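Local coordinates for protein putative DNA helicase (Lactobacillus plantarum, PDB 3DMN) that is a putative DNA helicase, probably using ATP to unwind duplex DNA, represented here by its C-terminal domain, at residues L113-N124 and R143-V153. Numbering follows the deposited sequence.
Sequences LEFDAVIVWNAN and RAMHELTLVAV. With ACT (acetate ion), chain L; ACT (acetate ion), chain K; ACT (acetate ion), chain G.
D116 and H146 meet where both segments turn a corner: H146 ND1 donates to D116 OD1 at 2.6 Å, on the anti side of the carboxylate, whose plane stands 72° from the imidazole. D116 O accepts from H146 N and E147 N, and the register slips by one residue between the F115–A144 and A117–E147 pairs, which defines a beta bulge. Before it, R143 NH1 reaches a lone pair of L113 O (3.2 Å), while NE donates to OXT of an acetate (3.0 Å), probably from the crystallisation liquor. Shortening R143 to an alanine would probably cost L113 O this donor and the acetate its NE partner. Beyond the bulge, V118 N donates to E147 O and V120 N to T149 O (2.8 Å), while V118 O and V120 O accept from T149 N and V151 N, the alternation of a parallel pair. At the far end N122 OD1 accepts from V153 N (2.9 Å), and N124 ND2 gives an in-plane bond to V153 O, its OD1 being held by N127. With CG1 anti to the backbone N (chi1 168°), V118 turns CG2 onto A144 CB (3.7 Å); on the other face W121 CZ3 meets V151 CG1 obliquely. Strands 118-121 and 147-153, whose axes come within 4.6 Å at 17°, are neighbours joined through helix 134-141 in a beta-alpha-beta crossover, mid-sheet, consistent with the P-loop NTPase-type fold of UvrD-like helicase C-terminal domains.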
loop_
_atom_site.group_PDB
_atom_site.type_symbol
_atom_site.label_atom_id
_atom_site.label_comp_id
_atom_site.label_asym_id
_atom_site.label_seq_id
_atom_site.Cartn_x
_atom_site.Cartn_y
_atom_site.Cartn_z
ATOM N N LEU A 113 -10.602 -3.239 8.636
ATOM C CA LEU A 113 -10.682 -3.815 7.282
ATOM C C LEU A 113 -9.460 -4.658 6.981
ATOM O O LEU A 113 -8.379 -4.374 7.454
ATOM C CB LEU A 113 -10.826 -2.728 6.215
ATOM C CG LEU A 113 -12.075 -1.818 6.321
ATOM C CD1 LEU A 113 -12.142 -0.876 5.121
ATOM C CD2 LEU A 113 -13.348 -2.621 6.487
ATOM N N GLU A 114 -9.656 -5.711 6.198
ATOM C CA GLU A 114 -8.522 -6.487 5.673
ATOM C C GLU A 114 -8.787 -6.633 4.175
ATOM O O GLU A 114 -9.952 -6.704 3.756
ATOM C CB GLU A 114 -8.411 -7.870 6.358
ATOM C CG GLU A 114 -9.701 -8.696 6.388
ATOM C CD GLU A 114 -10.104 -9.329 5.027
ATOM O OE1 GLU A 114 -11.319 -9.523 4.809
ATOM O OE2 GLU A 114 -9.224 -9.608 4.181
ATOM N N PHE A 115 -7.707 -6.648 3.384
ATOM C CA PHE A 115 -7.816 -6.760 1.955
ATOM C C PHE A 115 -6.894 -7.874 1.465
ATOM O O PHE A 115 -5.840 -8.107 2.050
ATOM C CB PHE A 115 -7.378 -5.432 1.314
ATOM C CG PHE A 115 -8.169 -4.249 1.814
ATOM C CD1 PHE A 115 -9.456 -4.023 1.351
ATOM C CD2 PHE A 115 -7.601 -3.354 2.729
ATOM C CE1 PHE A 115 -10.184 -2.916 1.812
ATOM C CE2 PHE A 115 -8.324 -2.243 3.187
ATOM C CZ PHE A 115 -9.600 -2.032 2.720
ATOM N N ASP A 116 -7.297 -8.558 0.391
ATOM C CA ASP A 116 -6.463 -9.548 -0.257
ATOM C C ASP A 116 -5.099 -8.955 -0.625
ATOM O O ASP A 116 -4.053 -9.480 -0.242
ATOM C CB ASP A 116 -7.207 -9.958 -1.522
ATOM C CG ASP A 116 -6.579 -11.113 -2.232
ATOM O OD1 ASP A 116 -5.851 -11.902 -1.587
ATOM O OD2 ASP A 116 -6.867 -11.237 -3.451
ATOM N N ALA A 117 -5.126 -7.843 -1.348
ATOM C CA ALA A 117 -3.901 -7.157 -1.777
ATOM C C ALA A 117 -4.029 -5.685 -1.402
ATOM O O ALA A 117 -5.116 -5.081 -1.493
ATOM C CB ALA A 117 -3.741 -7.291 -3.270
ATOM N N VAL A 118 -2.908 -5.114 -0.983
ATOM C CA VAL A 118 -2.869 -3.693 -0.663
ATOM C C VAL A 118 -1.728 -3.085 -1.456
ATOM O O VAL A 118 -0.645 -3.658 -1.531
ATOM C CB VAL A 118 -2.602 -3.460 0.865
ATOM C CG1 VAL A 118 -2.277 -1.976 1.146
ATOM C CG2 VAL A 118 -3.856 -3.899 1.679
ATOM N N ILE A 119 -1.989 -1.902 -1.991
ATOM C CA ILE A 119 -0.886 -1.052 -2.500
ATOM C C ILE A 119 -0.801 0.168 -1.590
ATOM O O ILE A 119 -1.785 0.899 -1.479
ATOM C CB ILE A 119 -1.158 -0.620 -3.927
ATOM C CG1 ILE A 119 -1.223 -1.836 -4.859
ATOM C CG2 ILE A 119 -0.087 0.427 -4.431
ATOM C CD1 ILE A 119 -1.815 -1.496 -6.287
ATOM N N VAL A 120 0.324 0.342 -0.882
ATOM C CA VAL A 120 0.520 1.509 -0.030
ATOM C C VAL A 120 0.995 2.652 -0.904
ATOM O O VAL A 120 2.080 2.611 -1.481
ATOM C CB VAL A 120 1.558 1.231 1.098
ATOM C CG1 VAL A 120 1.670 2.425 2.001
ATOM C CG2 VAL A 120 1.124 -0.004 1.880
ATOM N N TRP A 121 0.190 3.718 -0.951
ATOM C CA TRP A 121 0.545 4.836 -1.832
ATOM C C TRP A 121 1.488 5.825 -1.145
ATOM O O TRP A 121 1.171 6.472 -0.110
ATOM C CB TRP A 121 -0.722 5.569 -2.357
ATOM C CG TRP A 121 -0.385 6.824 -3.061
ATOM C CD1 TRP A 121 -0.718 8.112 -2.672
ATOM C CD2 TRP A 121 0.419 6.954 -4.238
ATOM N NE1 TRP A 121 -0.202 9.036 -3.577
ATOM C CE2 TRP A 121 0.518 8.348 -4.532
ATOM C CE3 TRP A 121 1.039 6.034 -5.099
ATOM C CZ2 TRP A 121 1.212 8.818 -5.646
ATOM C CZ3 TRP A 121 1.768 6.521 -6.205
ATOM C CH2 TRP A 121 1.838 7.896 -6.448
ATOM N N ASN A 122 2.661 5.947 -1.756
ATOM C CA ASN A 122 3.636 6.986 -1.390
ATOM C C ASN A 122 4.187 6.823 0.023
ATOM O O ASN A 122 4.126 7.745 0.858
ATOM C CB ASN A 122 3.152 8.403 -1.656
ATOM C CG ASN A 122 4.319 9.301 -2.076
ATOM O OD1 ASN A 122 5.446 8.817 -2.092
ATOM N ND2 ASN A 122 4.069 10.592 -2.356
ATOM N N ALA A 123 4.775 5.661 0.227
ATOM C CA ALA A 123 5.470 5.313 1.463
ATOM C C ALA A 123 6.874 5.932 1.477
ATOM O O ALA A 123 7.880 5.202 1.609
ATOM C CB ALA A 123 5.597 3.770 1.561
ATOM N N ASN A 124 6.929 7.257 1.354
ATOM C CA ASN A 124 8.198 7.912 1.118
ATOM C C ASN A 124 8.699 8.651 2.359
ATOM O O ASN A 124 8.134 8.508 3.462
ATOM C CB ASN A 124 8.125 8.856 -0.093
ATOM C CG ASN A 124 7.249 10.076 0.166
ATOM O OD1 ASN A 124 6.596 10.167 1.204
ATOM N ND2 ASN A 124 7.239 11.030 -0.788
ATOM N N ARG A 143 -2.892 -4.366 6.861
ATOM C CA ARG A 143 -4.224 -4.590 6.268
ATOM C C ARG A 143 -4.157 -5.622 5.150
ATOM O O ARG A 143 -5.190 -6.138 4.746
ATOM C CB ARG A 143 -4.810 -3.311 5.700
ATOM C CG ARG A 143 -4.874 -2.167 6.704
ATOM C CD ARG A 143 -6.135 -2.192 7.448
ATOM N NE ARG A 143 -6.188 -1.163 8.485
ATOM C CZ ARG A 143 -6.874 -1.319 9.609
ATOM N NH1 ARG A 143 -7.557 -2.449 9.816
ATOM N NH2 ARG A 143 -6.878 -0.352 10.534
ATOM N N ALA A 144 -2.951 -5.868 4.612
ATOM C CA ALA A 144 -2.797 -6.835 3.500
ATOM C C ALA A 144 -2.762 -8.243 4.010
ATOM O O ALA A 144 -1.940 -8.589 4.892
ATOM C CB ALA A 144 -1.464 -6.585 2.720
HETATM N N MSE A 145 -3.598 -9.078 3.403
HETATM C CA MSE A 145 -3.657 -10.481 3.798
HETATM C C MSE A 145 -2.684 -11.303 2.967
HETATM O O MSE A 145 -1.969 -12.160 3.522
HETATM C CB MSE A 145 -5.089 -11.029 3.710
HETATM C CG MSE A 145 -6.028 -10.385 4.688
HETATM SE SE MSE A 145 -5.516 -10.647 6.589
HETATM C CE MSE A 145 -4.784 -8.861 7.015
ATOM N N HIS A 146 -2.633 -11.056 1.660
ATOM C CA HIS A 146 -1.963 -11.992 0.740
ATOM C C HIS A 146 -0.869 -11.337 -0.126
ATOM O O HIS A 146 0.171 -11.938 -0.362
ATOM C CB HIS A 146 -3.006 -12.753 -0.113
ATOM C CG HIS A 146 -4.045 -13.464 0.728
ATOM N ND1 HIS A 146 -5.410 -13.281 0.571
ATOM C CD2 HIS A 146 -3.906 -14.310 1.778
ATOM C CE1 HIS A 146 -6.059 -13.995 1.474
ATOM N NE2 HIS A 146 -5.172 -14.639 2.212
ATOM N N GLU A 147 -1.093 -10.096 -0.560
ATOM C CA GLU A 147 -0.119 -9.369 -1.398
ATOM C C GLU A 147 0.029 -7.946 -0.869
ATOM O O GLU A 147 -0.945 -7.298 -0.570
ATOM C CB GLU A 147 -0.619 -9.318 -2.840
ATOM C CG GLU A 147 0.476 -8.993 -3.858
ATOM C CD GLU A 147 1.368 -10.216 -4.176
ATOM O OE1 GLU A 147 0.937 -11.363 -3.895
ATOM O OE2 GLU A 147 2.474 -10.031 -4.736
ATOM N N LEU A 148 1.273 -7.509 -0.756
ATOM C CA LEU A 148 1.559 -6.162 -0.251
ATOM C C LEU A 148 2.598 -5.501 -1.140
ATOM O O LEU A 148 3.682 -6.056 -1.366
ATOM C CB LEU A 148 2.060 -6.246 1.191
ATOM C CG LEU A 148 2.586 -4.946 1.804
ATOM C CD1 LEU A 148 1.458 -3.895 1.911
ATOM C CD2 LEU A 148 3.294 -5.207 3.193
ATOM N N THR A 149 2.260 -4.302 -1.607
ATOM C CA THR A 149 3.133 -3.526 -2.506
ATOM C C THR A 149 3.241 -2.164 -1.872
ATOM O O THR A 149 2.272 -1.622 -1.404
ATOM C CB THR A 149 2.493 -3.338 -3.913
ATOM O OG1 THR A 149 2.300 -4.610 -4.522
ATOM C CG2 THR A 149 3.432 -2.494 -4.811
ATOM N N LEU A 150 4.455 -1.616 -1.856
ATOM C CA LEU A 150 4.675 -0.219 -1.403
ATOM C C LEU A 150 5.278 0.541 -2.547
ATOM O O LEU A 150 6.296 0.132 -3.108
ATOM C CB LEU A 150 5.605 -0.118 -0.174
ATOM C CG LEU A 150 5.048 -0.610 1.156
ATOM C CD1 LEU A 150 5.028 -2.110 1.211
ATOM C CD2 LEU A 150 5.989 -0.100 2.274
ATOM N N VAL A 151 4.666 1.679 -2.854
ATOM C CA VAL A 151 5.209 2.598 -3.883
ATOM C C VAL A 151 5.638 3.868 -3.212
ATOM O O VAL A 151 4.862 4.450 -2.478
ATOM C CB VAL A 151 4.161 2.907 -5.009
ATOM C CG1 VAL A 151 4.725 3.911 -6.030
ATOM C CG2 VAL A 151 3.725 1.623 -5.724
ATOM N N ALA A 152 6.876 4.316 -3.468
ATOM C CA ALA A 152 7.365 5.555 -2.828
ATOM C C ALA A 152 7.796 6.478 -3.934
ATOM O O ALA A 152 8.414 6.026 -4.891
ATOM C CB ALA A 152 8.590 5.244 -1.916
ATOM N N VAL A 153 7.488 7.756 -3.789
ATOM C CA VAL A 153 7.921 8.787 -4.748
ATOM C C VAL A 153 9.079 9.540 -4.092
ATOM O O VAL A 153 8.918 10.200 -3.033
ATOM C CB VAL A 153 6.798 9.762 -5.058
ATOM C CG1 VAL A 153 7.323 10.870 -5.999
ATOM C CG2 VAL A 153 5.651 8.996 -5.740
HETATM C C ACT L . 5.516 13.240 -4.329
HETATM O O ACT L . 4.365 13.005 -4.780
HETATM O OXT ACT L . 5.930 12.607 -3.331
HETATM C CH3 ACT L . 6.389 14.270 -4.985
HETATM C C ACT K . 0.790 12.047 -2.842
HETATM O O ACT K . -0.403 11.883 -3.342
HETATM O OXT ACT K . 1.156 11.454 -1.772
HETATM C CH3 ACT K . 1.799 12.925 -3.498
HETATM C C ACT G . -4.928 2.051 8.831
HETATM O O ACT G . -5.835 1.723 9.631
HETATM O OXT ACT G . -4.837 1.384 7.803
HETATM C CH3 ACT G . -4.005 3.171 9.132
HETATM O O HOH W 1 -0.293 -5.399 -4.007
#